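Local coordinates for hypothetical protein (Methanosarcina mazei, PDB 2I1S) that is of unknown function but belongs to the family of plasmid pRiA4b ORF-3-like proteins, at residues 51-56 and 101-106; 59-64 and 90-95; 66-71 and 81-86. All blocks are in the same frame, centred on the assembly; numbering follows the deposited sequence.

Interaction 1 (51-56 and 101-106)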
ATOM      1  N   HIS A  51       0.034  -4.469  12.707  1.00 35.14           N
ATOM      2  CA  HIS A  51      -0.310  -3.187  13.308  1.00 33.62           C
ATOM      3  C   HIS A  51      -1.709  -2.786  12.878  1.00 33.57           C
ATOM      4  O   HIS A  51      -2.322  -3.475  12.069  1.00 32.74           O
ATOM      5  CB  HIS A  51       0.710  -2.112  12.898  1.00 33.27           C
ATOM      6  CG  HIS A  51       2.127  -2.480  13.186  1.00 33.68           C
ATOM      7  ND1 HIS A  51       2.632  -2.577  14.477  1.00 35.09           N
ATOM      8  CD2 HIS A  51       3.138  -2.820  12.354  1.00 29.54           C
ATOM      9  CE1 HIS A  51       3.905  -2.937  14.417  1.00 34.46           C
ATOM     10  NE2 HIS A  51       4.230  -3.094  13.137  1.00 31.95           N
ATOM     11  N   LEU A  52      -2.188  -1.665  13.437  1.00 33.78           N
ATOM     12  CA  LEU A  52      -3.461  -1.077  13.062  1.00 33.72           C
ATOM     13  C   LEU A  52      -3.351  -0.399  11.699  1.00 33.89           C
ATOM     14  O   LEU A  52      -2.266   0.014  11.297  1.00 33.73           O
ATOM     15  CB  LEU A  52      -3.968  -0.115  14.160  1.00 32.19           C
ATOM     16  CG  LEU A  52      -4.133  -0.740  15.543  1.00 31.89           C
ATOM     17  CD1 LEU A  52      -4.680   0.264  16.536  1.00 29.93           C
ATOM     18  CD2 LEU A  52      -5.013  -1.998  15.531  1.00 29.26           C
ATOM     19  N   HIS A  53      -4.482  -0.324  10.998  1.00 34.86           N
ATOM     20  CA  HIS A  53      -4.593   0.427   9.745  1.00 35.63           C
ATOM     21  C   HIS A  53      -5.911   1.223   9.629  1.00 36.52           C
ATOM     22  O   HIS A  53      -6.854   1.000  10.384  1.00 37.57           O
ATOM     23  CB  HIS A  53      -4.388  -0.494   8.536  1.00 34.91           C
ATOM     24  CG  HIS A  53      -5.613  -1.214   8.133  1.00 32.71           C
ATOM     25  ND1 HIS A  53      -5.942  -2.453   8.641  1.00 33.63           N
ATOM     26  CD2 HIS A  53      -6.626  -0.853   7.312  1.00 30.20           C
ATOM     27  CE1 HIS A  53      -7.099  -2.832   8.126  1.00 32.80           C
ATOM     28  NE2 HIS A  53      -7.540  -1.873   7.330  1.00 30.02           N
ATOM     29  N   GLU A  54      -5.962   2.184   8.713  1.00 37.23           N
ATOM     30  CA  GLU A  54      -7.234   2.782   8.312  1.00 37.56           C
ATOM     31  C   GLU A  54      -7.096   3.508   6.989  1.00 36.54           C
ATOM     32  O   GLU A  54      -5.986   3.842   6.597  1.00 37.17           O
ATOM     33  CB  GLU A  54      -7.843   3.676   9.400  1.00 37.99           C
ATOM     34  CG  GLU A  54      -7.232   5.034   9.558  1.00 41.23           C
ATOM     35  CD  GLU A  54      -8.106   5.933  10.431  1.00 46.39           C
ATOM     36  OE1 GLU A  54      -9.161   5.443  10.907  1.00 47.53           O
ATOM     37  OE2 GLU A  54      -7.737   7.123  10.642  1.00 48.51           O
ATOM     38  N   PHE A  55      -8.219   3.657   6.296  1.00 35.25           N
ATOM     39  CA  PHE A  55      -8.338   4.452   5.098  1.00 35.16           C
ATOM     40  C   PHE A  55      -9.049   5.771   5.466  1.00 36.15           C
ATOM     41  O   PHE A  55      -9.911   5.797   6.360  1.00 35.25           O
ATOM     42  CB  PHE A  55      -9.167   3.736   4.028  1.00 34.68           C
ATOM     43  CG  PHE A  55      -8.657   2.362   3.648  1.00 34.36           C
ATOM     44  CD1 PHE A  55      -7.840   2.194   2.529  1.00 31.69           C
ATOM     45  CD2 PHE A  55      -9.016   1.225   4.402  1.00 33.81           C
ATOM     46  CE1 PHE A  55      -7.364   0.923   2.174  1.00 30.67           C
ATOM     47  CE2 PHE A  55      -8.552  -0.043   4.054  1.00 34.22           C
ATOM     48  CZ  PHE A  55      -7.706  -0.189   2.918  1.00 32.50           C
ATOM     49  N   GLU A  56      -8.637   6.849   4.806  1.00 36.71           N
ATOM     50  CA  GLU A  56      -9.359   8.115   4.782  1.00 38.86           C
ATOM     51  C   GLU A  56      -9.737   8.391   3.322  1.00 38.08           C
ATOM     52  O   GLU A  56      -8.872   8.437   2.454  1.00 37.41           O
ATOM     53  CB  GLU A  56      -8.468   9.264   5.238  1.00 38.51           C
ATOM     54  CG  GLU A  56      -8.273   9.425   6.727  1.00 42.11           C
ATOM     55  CD  GLU A  56      -7.418  10.649   7.068  1.00 42.50           C
ATOM     56  OE1 GLU A  56      -7.081  11.458   6.142  1.00 46.60           O
ATOM     57  OE2 GLU A  56      -7.085  10.798   8.274  1.00 48.95           O
ATOM     58  N   ALA A 101      -7.514   7.720  -2.229  1.00 38.04           N
ATOM     59  CA  ALA A 101      -7.683   7.415  -0.799  1.00 36.70           C
ATOM     60  C   ALA A 101      -6.341   7.557  -0.125  1.00 36.09           C
ATOM     61  O   ALA A 101      -5.302   7.453  -0.771  1.00 36.30           O
ATOM     62  CB  ALA A 101      -8.150   5.983  -0.612  1.00 36.27           C
ATOM     63  N   LEU A 102      -6.359   7.798   1.177  1.00 35.12           N
ATOM     64  CA  LEU A 102      -5.161   7.636   1.994  1.00 34.51           C
ATOM     65  C   LEU A 102      -5.262   6.414   2.938  1.00 33.28           C
ATOM     66  O   LEU A 102      -6.214   6.288   3.711  1.00 33.61           O
ATOM     67  CB  LEU A 102      -4.863   8.907   2.772  1.00 33.89           C
ATOM     68  CG  LEU A 102      -3.556   8.847   3.586  1.00 35.74           C
ATOM     69  CD1 LEU A 102      -2.285   8.868   2.706  1.00 33.27           C
ATOM     70  CD2 LEU A 102      -3.574   9.997   4.627  1.00 34.70           C
ATOM     71  N   TYR A 103      -4.268   5.547   2.875  1.00 32.10           N
ATOM     72  CA  TYR A 103      -4.162   4.368   3.744  1.00 31.52           C
ATOM     73  C   TYR A 103      -3.020   4.564   4.723  1.00 31.41           C
ATOM     74  O   TYR A 103      -1.887   4.760   4.310  1.00 31.86           O
ATOM     75  CB  TYR A 103      -3.882   3.134   2.881  1.00 30.47           C
ATOM     76  CG  TYR A 103      -3.600   1.823   3.583  1.00 30.08           C
ATOM     77  CD1 TYR A 103      -4.632   1.025   4.069  1.00 32.06           C
ATOM     78  CD2 TYR A 103      -2.306   1.336   3.696  1.00 31.80           C
ATOM     79  CE1 TYR A 103      -4.379  -0.219   4.679  1.00 31.69           C
ATOM     80  CE2 TYR A 103      -2.037   0.085   4.301  1.00 30.96           C
ATOM     81  CZ  TYR A 103      -3.075  -0.694   4.785  1.00 32.54           C
ATOM     82  OH  TYR A 103      -2.815  -1.962   5.345  1.00 30.03           O
ATOM     83  N   THR A 104      -3.321   4.493   6.008  1.00 31.77           N
ATOM     84  CA  THR A 104      -2.315   4.495   7.056  1.00 32.39           C
ATOM     85  C   THR A 104      -2.213   3.085   7.687  1.00 32.65           C
ATOM     86  O   THR A 104      -3.218   2.443   8.009  1.00 32.47           O
ATOM     87  CB  THR A 104      -2.640   5.586   8.131  1.00 32.67           C
ATOM     88  OG1 THR A 104      -2.778   6.863   7.487  1.00 33.02           O
ATOM     89  CG2 THR A 104      -1.540   5.679   9.224  1.00 32.49           C
ATOM     90  N   TYR A 105      -0.983   2.602   7.828  1.00 32.72           N
ATOM     91  CA  TYR A 105      -0.695   1.333   8.445  1.00 32.48           C
ATOM     92  C   TYR A 105       0.437   1.566   9.458  1.00 33.43           C
ATOM     93  O   TYR A 105       1.462   2.184   9.121  1.00 33.80           O
ATOM     94  CB  TYR A 105      -0.291   0.310   7.373  1.00 32.02           C
ATOM     95  CG  TYR A 105       0.297  -0.967   7.944  1.00 32.07           C
ATOM     96  CD1 TYR A 105      -0.486  -1.811   8.770  1.00 32.77           C
ATOM     97  CD2 TYR A 105       1.640  -1.318   7.710  1.00 28.67           C
ATOM     98  CE1 TYR A 105       0.038  -2.995   9.330  1.00 29.60           C
ATOM     99  CE2 TYR A 105       2.177  -2.496   8.248  1.00 27.19           C
ATOM    100  CZ  TYR A 105       1.360  -3.332   9.087  1.00 30.32           C
ATOM    101  OH  TYR A 105       1.847  -4.520   9.650  1.00 29.60           O
ATOM    102  N   ASP A 106       0.255   1.071  10.691  1.00 34.26           N
ATOM    103  CA  ASP A 106       1.215   1.245  11.794  1.00 34.74           C
ATOM    104  C   ASP A 106       1.087   2.649  12.332  1.00 34.96           C
ATOM    105  O   ASP A 106       1.632   3.588  11.755  1.00 35.16           O
ATOM    106  CB  ASP A 106       2.687   0.956  11.372  1.00 35.06           C
ATOM    107  CG  ASP A 106       3.631   0.755  12.574  1.00 35.14           C
ATOM    108  OD1 ASP A 106       4.639   0.048  12.444  1.00 34.14           O
ATOM    109  OD2 ASP A 106       3.362   1.294  13.671  1.00 38.02           O
TER
HETATM  110  O   HOH W   1      -5.159   6.943   6.410  1.00 44.13           O

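Interaction 2 (59-64 and 90-95)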
ATOM      1  N   ASN A  59     -16.337  10.608   0.694  1.00 41.65           N
ATOM      2  CA  ASN A  59     -17.496   9.833   0.289  1.00 42.20           C
ATOM      3  C   ASN A  59     -18.264  10.585  -0.825  1.00 42.51           C
ATOM      4  O   ASN A  59     -18.739  11.688  -0.612  1.00 42.84           O
ATOM      5  CB  ASN A  59     -18.349   9.558   1.530  1.00 42.34           C
ATOM      6  CG  ASN A  59     -19.642   8.792   1.236  1.00 43.77           C
ATOM      7  OD1 ASN A  59     -19.974   8.469   0.091  1.00 45.15           O
ATOM      8  ND2 ASN A  59     -20.392   8.515   2.298  1.00 44.92           N
ATOM      9  N   PRO A  60     -18.345   9.999  -2.037  1.00 43.10           N
ATOM     10  CA  PRO A  60     -18.977  10.703  -3.170  1.00 43.28           C
ATOM     11  C   PRO A  60     -20.449  11.033  -2.985  1.00 43.80           C
ATOM     12  O   PRO A  60     -20.940  11.991  -3.607  1.00 44.48           O
ATOM     13  CB  PRO A  60     -18.818   9.734  -4.344  1.00 43.42           C
ATOM     14  CG  PRO A  60     -18.421   8.403  -3.744  1.00 43.35           C
ATOM     15  CD  PRO A  60     -17.801   8.676  -2.415  1.00 42.85           C
ATOM     16  N   LYS A  61     -21.162  10.258  -2.165  1.00 44.19           N
ATOM     17  CA  LYS A  61     -22.580  10.577  -1.871  1.00 44.42           C
ATOM     18  C   LYS A  61     -22.714  11.729  -0.875  1.00 43.75           C
ATOM     19  O   LYS A  61     -23.771  12.328  -0.792  1.00 44.01           O
ATOM     20  CB  LYS A  61     -23.367   9.365  -1.339  1.00 44.70           C
ATOM     21  CG  LYS A  61     -23.317   8.088  -2.196  1.00 45.60           C
ATOM     22  CD  LYS A  61     -24.069   6.941  -1.488  1.00 45.61           C
ATOM     23  CE  LYS A  61     -24.276   5.708  -2.374  1.00 46.51           C
ATOM     24  NZ  LYS A  61     -23.083   5.288  -3.155  1.00 45.97           N
ATOM     25  N   THR A  62     -21.659  12.029  -0.112  1.00 43.22           N
ATOM     26  CA  THR A  62     -21.737  13.106   0.889  1.00 42.60           C
ATOM     27  C   THR A  62     -20.745  14.259   0.707  1.00 42.50           C
ATOM     28  O   THR A  62     -20.999  15.359   1.186  1.00 42.33           O
ATOM     29  CB  THR A  62     -21.645  12.586   2.359  1.00 42.46           C
ATOM     30  OG1 THR A  62     -20.335  12.072   2.617  1.00 41.97           O
ATOM     31  CG2 THR A  62     -22.689  11.508   2.630  1.00 41.85           C
ATOM     32  N   GLY A  63     -19.621  14.019   0.038  1.00 42.17           N
ATOM     33  CA  GLY A  63     -18.582  15.055  -0.084  1.00 42.33           C
ATOM     34  C   GLY A  63     -17.786  15.272   1.207  1.00 42.55           C
ATOM     35  O   GLY A  63     -16.878  16.119   1.251  1.00 42.65           O
ATOM     36  N   MET A  64     -18.144  14.512   2.254  1.00 42.39           N
ATOM     37  CA  MET A  64     -17.416  14.461   3.539  1.00 41.89           C
ATOM     38  C   MET A  64     -16.312  13.411   3.479  1.00 41.72           C
ATOM     39  O   MET A  64     -16.408  12.455   2.712  1.00 42.43           O
ATOM     40  CB  MET A  64     -18.354  14.088   4.703  1.00 41.39           C
ATOM     41  CG  MET A  64     -19.639  14.879   4.806  1.00 40.51           C
ATOM     42  SD  MET A  64     -19.374  16.542   5.456  1.00 39.80           S
ATOM     43  CE  MET A  64     -18.287  16.168   6.850  1.00 41.73           C
ATOM     44  N   LEU A  90     -15.326  -0.693  -2.507  1.00 43.71           N
ATOM     45  CA  LEU A  90     -14.553   0.257  -3.343  1.00 43.25           C
ATOM     46  C   LEU A  90     -15.437   1.011  -4.322  1.00 43.22           C
ATOM     47  O   LEU A  90     -15.281   2.232  -4.491  1.00 43.60           O
ATOM     48  CB  LEU A  90     -13.445  -0.441  -4.137  1.00 43.20           C
ATOM     49  CG  LEU A  90     -12.370  -1.187  -3.349  1.00 42.06           C
ATOM     50  CD1 LEU A  90     -11.251  -1.651  -4.300  1.00 40.53           C
ATOM     51  CD2 LEU A  90     -11.828  -0.345  -2.229  1.00 40.37           C
ATOM     52  N   SER A  91     -16.363   0.265  -4.939  1.00 43.00           N
ATOM     53  CA  SER A  91     -17.329   0.750  -5.934  1.00 42.52           C
ATOM     54  C   SER A  91     -18.320   1.796  -5.421  1.00 42.66           C
ATOM     55  O   SER A  91     -18.973   2.471  -6.208  1.00 42.09           O
ATOM     56  CB  SER A  91     -18.095  -0.432  -6.547  1.00 42.43           C
ATOM     57  OG  SER A  91     -19.073  -0.964  -5.661  1.00 41.38           O
ATOM     58  N   ASP A  92     -18.434   1.919  -4.104  1.00 43.02           N
ATOM     59  CA  ASP A  92     -19.233   2.975  -3.495  1.00 43.30           C
ATOM     60  C   ASP A  92     -18.454   4.283  -3.316  1.00 43.17           C
ATOM     61  O   ASP A  92     -19.062   5.342  -3.108  1.00 42.97           O
ATOM     62  CB  ASP A  92     -19.769   2.496  -2.153  1.00 43.79           C
ATOM     63  CG  ASP A  92     -20.922   1.498  -2.309  1.00 45.77           C
ATOM     64  OD1 ASP A  92     -21.739   1.654  -3.256  1.00 44.77           O
ATOM     65  OD2 ASP A  92     -20.998   0.555  -1.481  1.00 48.09           O
ATOM     66  N   TYR A  93     -17.121   4.205  -3.412  1.00 42.81           N
ATOM     67  CA  TYR A  93     -16.234   5.347  -3.158  1.00 42.92           C
ATOM     68  C   TYR A  93     -15.400   5.827  -4.348  1.00 43.58           C
ATOM     69  O   TYR A  93     -15.380   7.025  -4.652  1.00 44.05           O
ATOM     70  CB  TYR A  93     -15.291   5.041  -2.003  1.00 42.56           C
ATOM     71  CG  TYR A  93     -15.925   5.163  -0.641  1.00 41.49           C
ATOM     72  CD1 TYR A  93     -15.892   6.361   0.047  1.00 39.75           C
ATOM     73  CD2 TYR A  93     -16.523   4.066  -0.035  1.00 42.24           C
ATOM     74  CE1 TYR A  93     -16.460   6.480   1.293  1.00 40.79           C
ATOM     75  CE2 TYR A  93     -17.103   4.170   1.214  1.00 43.14           C
ATOM     76  CZ  TYR A  93     -17.077   5.383   1.879  1.00 41.58           C
ATOM     77  OH  TYR A  93     -17.646   5.502   3.132  1.00 40.32           O
ATOM     78  N   PHE A  94     -14.686   4.904  -4.988  1.00 44.05           N
ATOM     79  CA  PHE A  94     -13.827   5.244  -6.119  1.00 44.26           C
ATOM     80  C   PHE A  94     -14.640   5.452  -7.390  1.00 44.32           C
ATOM     81  O   PHE A  94     -15.418   4.590  -7.811  1.00 44.74           O
ATOM     82  CB  PHE A  94     -12.764   4.163  -6.372  1.00 44.51           C
ATOM     83  CG  PHE A  94     -11.661   4.110  -5.335  1.00 44.65           C
ATOM     84  CD1 PHE A  94     -11.766   3.262  -4.231  1.00 44.41           C
ATOM     85  CD2 PHE A  94     -10.488   4.861  -5.502  1.00 45.09           C
ATOM     86  CE1 PHE A  94     -10.749   3.199  -3.269  1.00 45.21           C
ATOM     87  CE2 PHE A  94      -9.466   4.803  -4.568  1.00 45.56           C
ATOM     88  CZ  PHE A  94      -9.594   3.960  -3.437  1.00 44.80           C
ATOM     89  N   THR A  95     -14.457   6.615  -7.995  1.00 44.33           N
ATOM     90  CA  THR A  95     -14.954   6.880  -9.328  1.00 44.41           C
ATOM     91  C   THR A  95     -13.842   7.653 -10.029  1.00 44.78           C
ATOM     92  O   THR A  95     -12.782   7.909  -9.433  1.00 44.49           O
ATOM     93  CB  THR A  95     -16.271   7.711  -9.308  1.00 44.55           C
ATOM     94  OG1 THR A  95     -15.973   9.113  -9.352  1.00 43.86           O
ATOM     95  CG2 THR A  95     -17.114   7.388  -8.052  1.00 44.36           C
TER

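Interaction 3 (66-71 and 81-86)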
ATOM      1  N   ASP A  66     -14.676  10.305   4.953  1.00 41.44           N
ATOM      2  CA  ASP A  66     -14.970   9.129   5.791  1.00 41.55           C
ATOM      3  C   ASP A  66     -13.701   8.419   6.240  1.00 41.41           C
ATOM      4  O   ASP A  66     -12.763   8.288   5.463  1.00 42.08           O
ATOM      5  CB  ASP A  66     -15.839   8.106   5.031  1.00 41.39           C
ATOM      6  CG  ASP A  66     -17.278   8.573   4.838  1.00 43.08           C
ATOM      7  OD1 ASP A  66     -17.705   9.566   5.485  1.00 42.75           O
ATOM      8  OD2 ASP A  66     -17.999   7.913   4.051  1.00 44.63           O
ATOM      9  N   LYS A  67     -13.682   7.952   7.486  1.00 41.52           N
ATOM     10  CA  LYS A  67     -12.644   7.063   7.972  1.00 41.48           C
ATOM     11  C   LYS A  67     -13.148   5.622   7.867  1.00 41.41           C
ATOM     12  O   LYS A  67     -14.238   5.301   8.367  1.00 41.21           O
ATOM     13  CB  LYS A  67     -12.293   7.369   9.424  1.00 42.27           C
ATOM     14  CG  LYS A  67     -11.372   8.562   9.660  1.00 44.30           C
ATOM     15  CD  LYS A  67     -10.674   8.409  11.034  1.00 48.66           C
ATOM     16  CE  LYS A  67      -9.562   9.454  11.297  1.00 49.14           C
ATOM     17  NZ  LYS A  67     -10.093  10.839  11.509  1.00 52.62           N
ATOM     18  N   ILE A  68     -12.359   4.750   7.237  1.00 40.70           N
ATOM     19  CA  ILE A  68     -12.776   3.362   7.027  1.00 40.95           C
ATOM     20  C   ILE A  68     -11.734   2.405   7.620  1.00 41.82           C
ATOM     21  O   ILE A  68     -10.554   2.518   7.320  1.00 42.47           O
ATOM     22  CB  ILE A  68     -13.008   3.062   5.509  1.00 40.42           C
ATOM     23  CG1 ILE A  68     -13.958   4.078   4.881  1.00 39.34           C
ATOM     24  CG2 ILE A  68     -13.472   1.637   5.280  1.00 39.33           C
ATOM     25  CD1 ILE A  68     -13.681   4.292   3.394  1.00 40.96           C
ATOM     26  N   GLY A  69     -12.162   1.480   8.475  1.00 42.87           N
ATOM     27  CA  GLY A  69     -11.223   0.590   9.135  1.00 43.57           C
ATOM     28  C   GLY A  69     -11.919  -0.544   9.839  1.00 45.05           C
ATOM     29  O   GLY A  69     -13.114  -0.777   9.639  1.00 44.52           O
ATOM     30  N   ALA A  70     -11.163  -1.267  10.657  1.00 46.48           N
ATOM     31  CA  ALA A  70     -11.684  -2.471  11.299  1.00 47.69           C
ATOM     32  C   ALA A  70     -12.921  -2.218  12.153  1.00 48.72           C
ATOM     33  O   ALA A  70     -13.035  -1.204  12.832  1.00 48.27           O
ATOM     34  CB  ALA A  70     -10.596  -3.171  12.109  1.00 47.73           C
ATOM     35  N   GLU A  71     -13.848  -3.171  12.088  1.00 50.77           N
ATOM     36  CA  GLU A  71     -15.059  -3.143  12.895  1.00 52.02           C
ATOM     37  C   GLU A  71     -14.802  -2.989  14.391  1.00 52.85           C
ATOM     38  O   GLU A  71     -14.399  -3.934  15.085  1.00 52.74           O
ATOM     39  CB  GLU A  71     -15.932  -4.360  12.608  1.00 52.10           C
ATOM     40  CG  GLU A  71     -16.915  -4.098  11.483  1.00 52.59           C
ATOM     41  CD  GLU A  71     -17.601  -5.350  10.980  1.00 52.78           C
ATOM     42  OE1 GLU A  71     -17.427  -6.419  11.614  1.00 53.81           O
ATOM     43  OE2 GLU A  71     -18.318  -5.264   9.955  1.00 52.16           O
ATOM     44  N   PRO A  81     -18.609   7.199  13.678  1.00 48.68           N
ATOM     45  CA  PRO A  81     -17.623   8.006  12.971  1.00 48.49           C
ATOM     46  C   PRO A  81     -16.620   7.142  12.205  1.00 47.99           C
ATOM     47  O   PRO A  81     -15.795   7.664  11.453  1.00 48.34           O
ATOM     48  CB  PRO A  81     -16.918   8.750  14.102  1.00 48.76           C
ATOM     49  CG  PRO A  81     -16.967   7.795  15.249  1.00 49.22           C
ATOM     50  CD  PRO A  81     -18.208   6.941  15.072  1.00 49.11           C
ATOM     51  N   LEU A  82     -16.686   5.831  12.407  1.00 46.86           N
ATOM     52  CA  LEU A  82     -15.862   4.910  11.663  1.00 45.90           C
ATOM     53  C   LEU A  82     -16.754   4.029  10.785  1.00 45.20           C
ATOM     54  O   LEU A  82     -17.726   3.444  11.269  1.00 45.19           O
ATOM     55  CB  LEU A  82     -14.990   4.071  12.608  1.00 45.97           C
ATOM     56  CG  LEU A  82     -14.013   3.070  11.960  1.00 46.11           C
ATOM     57  CD1 LEU A  82     -12.795   3.782  11.408  1.00 46.20           C
ATOM     58  CD2 LEU A  82     -13.585   1.994  12.940  1.00 45.98           C
ATOM     59  N   VAL A  83     -16.431   3.980   9.492  1.00 44.25           N
ATOM     60  CA  VAL A  83     -17.118   3.146   8.494  1.00 43.32           C
ATOM     61  C   VAL A  83     -16.407   1.788   8.429  1.00 43.40           C
ATOM     62  O   VAL A  83     -15.171   1.740   8.380  1.00 42.73           O
ATOM     63  CB  VAL A  83     -17.129   3.842   7.076  1.00 43.65           C
ATOM     64  CG1 VAL A  83     -17.649   2.913   5.975  1.00 41.95           C
ATOM     65  CG2 VAL A  83     -17.944   5.155   7.106  1.00 40.98           C
ATOM     66  N   SER A  84     -17.190   0.703   8.453  1.00 43.30           N
ATOM     67  CA  SER A  84     -16.670  -0.672   8.478  1.00 43.80           C
ATOM     68  C   SER A  84     -16.131  -1.088   7.131  1.00 43.82           C
ATOM     69  O   SER A  84     -16.859  -1.100   6.148  1.00 45.13           O
ATOM     70  CB  SER A  84     -17.749  -1.673   8.929  1.00 44.09           C
ATOM     71  OG  SER A  84     -17.348  -3.015   8.707  1.00 43.86           O
ATOM     72  N   GLU A  85     -14.853  -1.432   7.106  1.00 42.90           N
ATOM     73  CA  GLU A  85     -14.162  -1.818   5.895  1.00 42.28           C
ATOM     74  C   GLU A  85     -14.650  -3.142   5.323  1.00 42.26           C
ATOM     75  O   GLU A  85     -14.460  -3.403   4.148  1.00 42.53           O
ATOM     76  CB  GLU A  85     -12.641  -1.884   6.163  1.00 42.17           C
ATOM     77  CG  GLU A  85     -12.191  -2.902   7.255  1.00 41.01           C
ATOM     78  CD  GLU A  85     -10.669  -3.007   7.370  1.00 42.07           C
ATOM     79  OE1 GLU A  85      -9.973  -2.511   6.474  1.00 42.31           O
ATOM     80  OE2 GLU A  85     -10.155  -3.564   8.363  1.00 43.53           O
ATOM     81  N   LYS A  86     -15.223  -4.000   6.169  1.00 42.30           N
ATOM     82  CA  LYS A  86     -15.799  -5.278   5.707  1.00 42.26           C
ATOM     83  C   LYS A  86     -17.056  -4.985   4.898  1.00 41.89           C
ATOM     84  O   LYS A  86     -17.386  -5.733   3.989  1.00 41.95           O
ATOM     85  CB  LYS A  86     -16.157  -6.223   6.876  1.00 42.00           C
ATOM     86  CG  LYS A  86     -14.972  -6.786   7.619  1.00 42.33           C
ATOM     87  CD  LYS A  86     -15.386  -7.859   8.608  1.00 43.21           C
ATOM     88  CE  LYS A  86     -14.146  -8.551   9.198  1.00 45.22           C
ATOM     89  NZ  LYS A  86     -14.425  -9.463  10.336  1.00 45.67           N
TER

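Interaction 1 (51-56 and 101-106)
The carboxylate of Asp106 lies stacked over one face of the His51 ring, the two planes 21° apart. Asp106 OD1 sits 3.2 Å from His51 CD2, above the ring and displaced toward its rim. His51 CD2 also lies 3.4 Å from Tyr105 OH, which is hydrogen-bonded to Glu142. His51 NE2 bonds to Asp143, and Asp106 OD2 to the backbone N of Gly108 and Asp109. An alanine in place of His51 would probably leave the Asp106 carboxylate without the ring it stacks on and Asp143 without its mate. Beyond this end Glu54 with Thr104 and Glu56 with Leu102 are the two hydrogen-bonded pairs, Thr104 N meeting Glu54 O at 2.8 Å. A water gives hydrogens to Glu54 O and Leu102 O and lies 2.6 Å from Thr104 OG1. Tyr103 CG stands anti to the backbone N (chi1 174°), and Tyr103 CD1 comes 3.3 Å from Phe55 CE1, over the Phe55 ring. Tyr103 CE1 approaches His53 CD2 at 3.5 Å. In this mixed sheet the antiparallel non-hydrogen-bonded pairs, His53 with Tyr105 and Phe55 with Tyr103, turn their side chains to helix 34-44, and His53, Phe55 and Tyr103 form an aromatic cluster.

Interaction 2 (59-64 and 90-95)
Pro60 and Asn59 meet Tyr93 at one side of its ring, and no hydrogen bond joins the two segments directly. Asn59 CB approaches Tyr93 CE1 at 3.6 Å, while Pro60 CD lies 3.9 Å from Tyr93 CD1. The amide of Asn59 is tilted 46° from the plane of the tyrosine ring. Pro60 CG lies against the backbone, 3.2 Å from Asp92 O and a little farther from Tyr93 O. Toward solvent, Lys61 bends at its last torsion (chi4 45°) and brings NZ to 3.9 Å from Asp92 OD1, a long salt bridge that probably adds only a modest electrostatic pull.

The segment that presents these groups is the loop of a beta hairpin, whose strands 53-58 and 65-69 are consecutive antiparallel neighbours; Asn59 N closes it by donating to Met64 O at 2.7 Å. An Asx turn opens the loop, with Lys61 N donating to Asn59 OD1 at 3.1 Å from above the side-chain carbonyl plane; this bond restrains the amide next to Tyr93. Asn59 O receives both Thr62 N and Gly63 N, and an ST turn follows, in which Met64 N donates to Thr62 OG1. On the other side, the short, weakly bonded helix 90-93 carries Tyr93, with Leu90 O accepting from Tyr93 N at 2.9 Å and also from Phe94 N. Farther out, Tyr93 OH is hydrogen-bonded to Asp66 on strand 65-69, its ring meets that of Phe34 from helix 34-44, and Asn98 ND2 donates to Tyr93 O.

Interaction 3 (66-71 and 81-86)
Strands 65-69 and 82-84 run in the same general direction, the axes of their segments 66-69 and 82-84 lying 47° apart, and are joined by Val83 N to Lys67 O at 2.8 Å, Gly69 N to Val83 O at 3.0 Å and, past the end of strand 82-84, Glu85 N to Gly69 O. Ile68 and Val83 form the parallel pair in the middle, their side chains side by side and pointing the same way, with Ile68 CG1 3.9 Å from Val83 CB. The other branch of the isoleucine, CG2, turns to Glu85 and lies 3.6 Å from its CA. Both Ile68 and Val83 also touch Tyr93 of helix 90-93. Leu82 leans across the opposite sheet face, its two methyls parted between neighbours: CD1 rests near Lys67 O and Gly69 N, and CD2 comes to 3.2 Å from Ala70 O.

Glu85 CG stands between the backbone N and the carbonyl carbon (chi1 60°), which sets it 3.3 Å from Gly69 O. The chain then runs extended alongside Gly69 and Ala70, and its OE1 is hydrogen-bonded to His53 on strand 53-58. At the exposed end, Ser84 OG donates to Glu71 OE2 over 2.7 Å, meeting the carboxylate on its anti side. Lys86 NZ stays 4.5 Å from Glu71 OE1, beyond a salt bridge. Together the serine hydroxyl and the nearby lysine charge would probably stabilise the negative form of Glu71, and the serine bond is likely to pin the chain after strand 65-69 to the end of the edge strand.

From the N terminus, the first of these segments is 51-56, on strand 53-58; its partner 101-106 comes 45 residues later, and interaction 1 closes the widest of the three loops. Within it, 59-64 joins 90-95 in interaction 2, and within that again 66-71 joins 81-86 in interaction 3, so the contacts nest without crossing. Interactions 1 and 3 belong to one mixed sheet, where strands 53-58 and 65-69 are neighbours and Phe55 N bonds to Ile68 O. Interaction 2 fastens the loop between those two strands to helix 90-93; it touches interaction 3 through Tyr93 and interaction 1 through Phe94, which packs on Ala101.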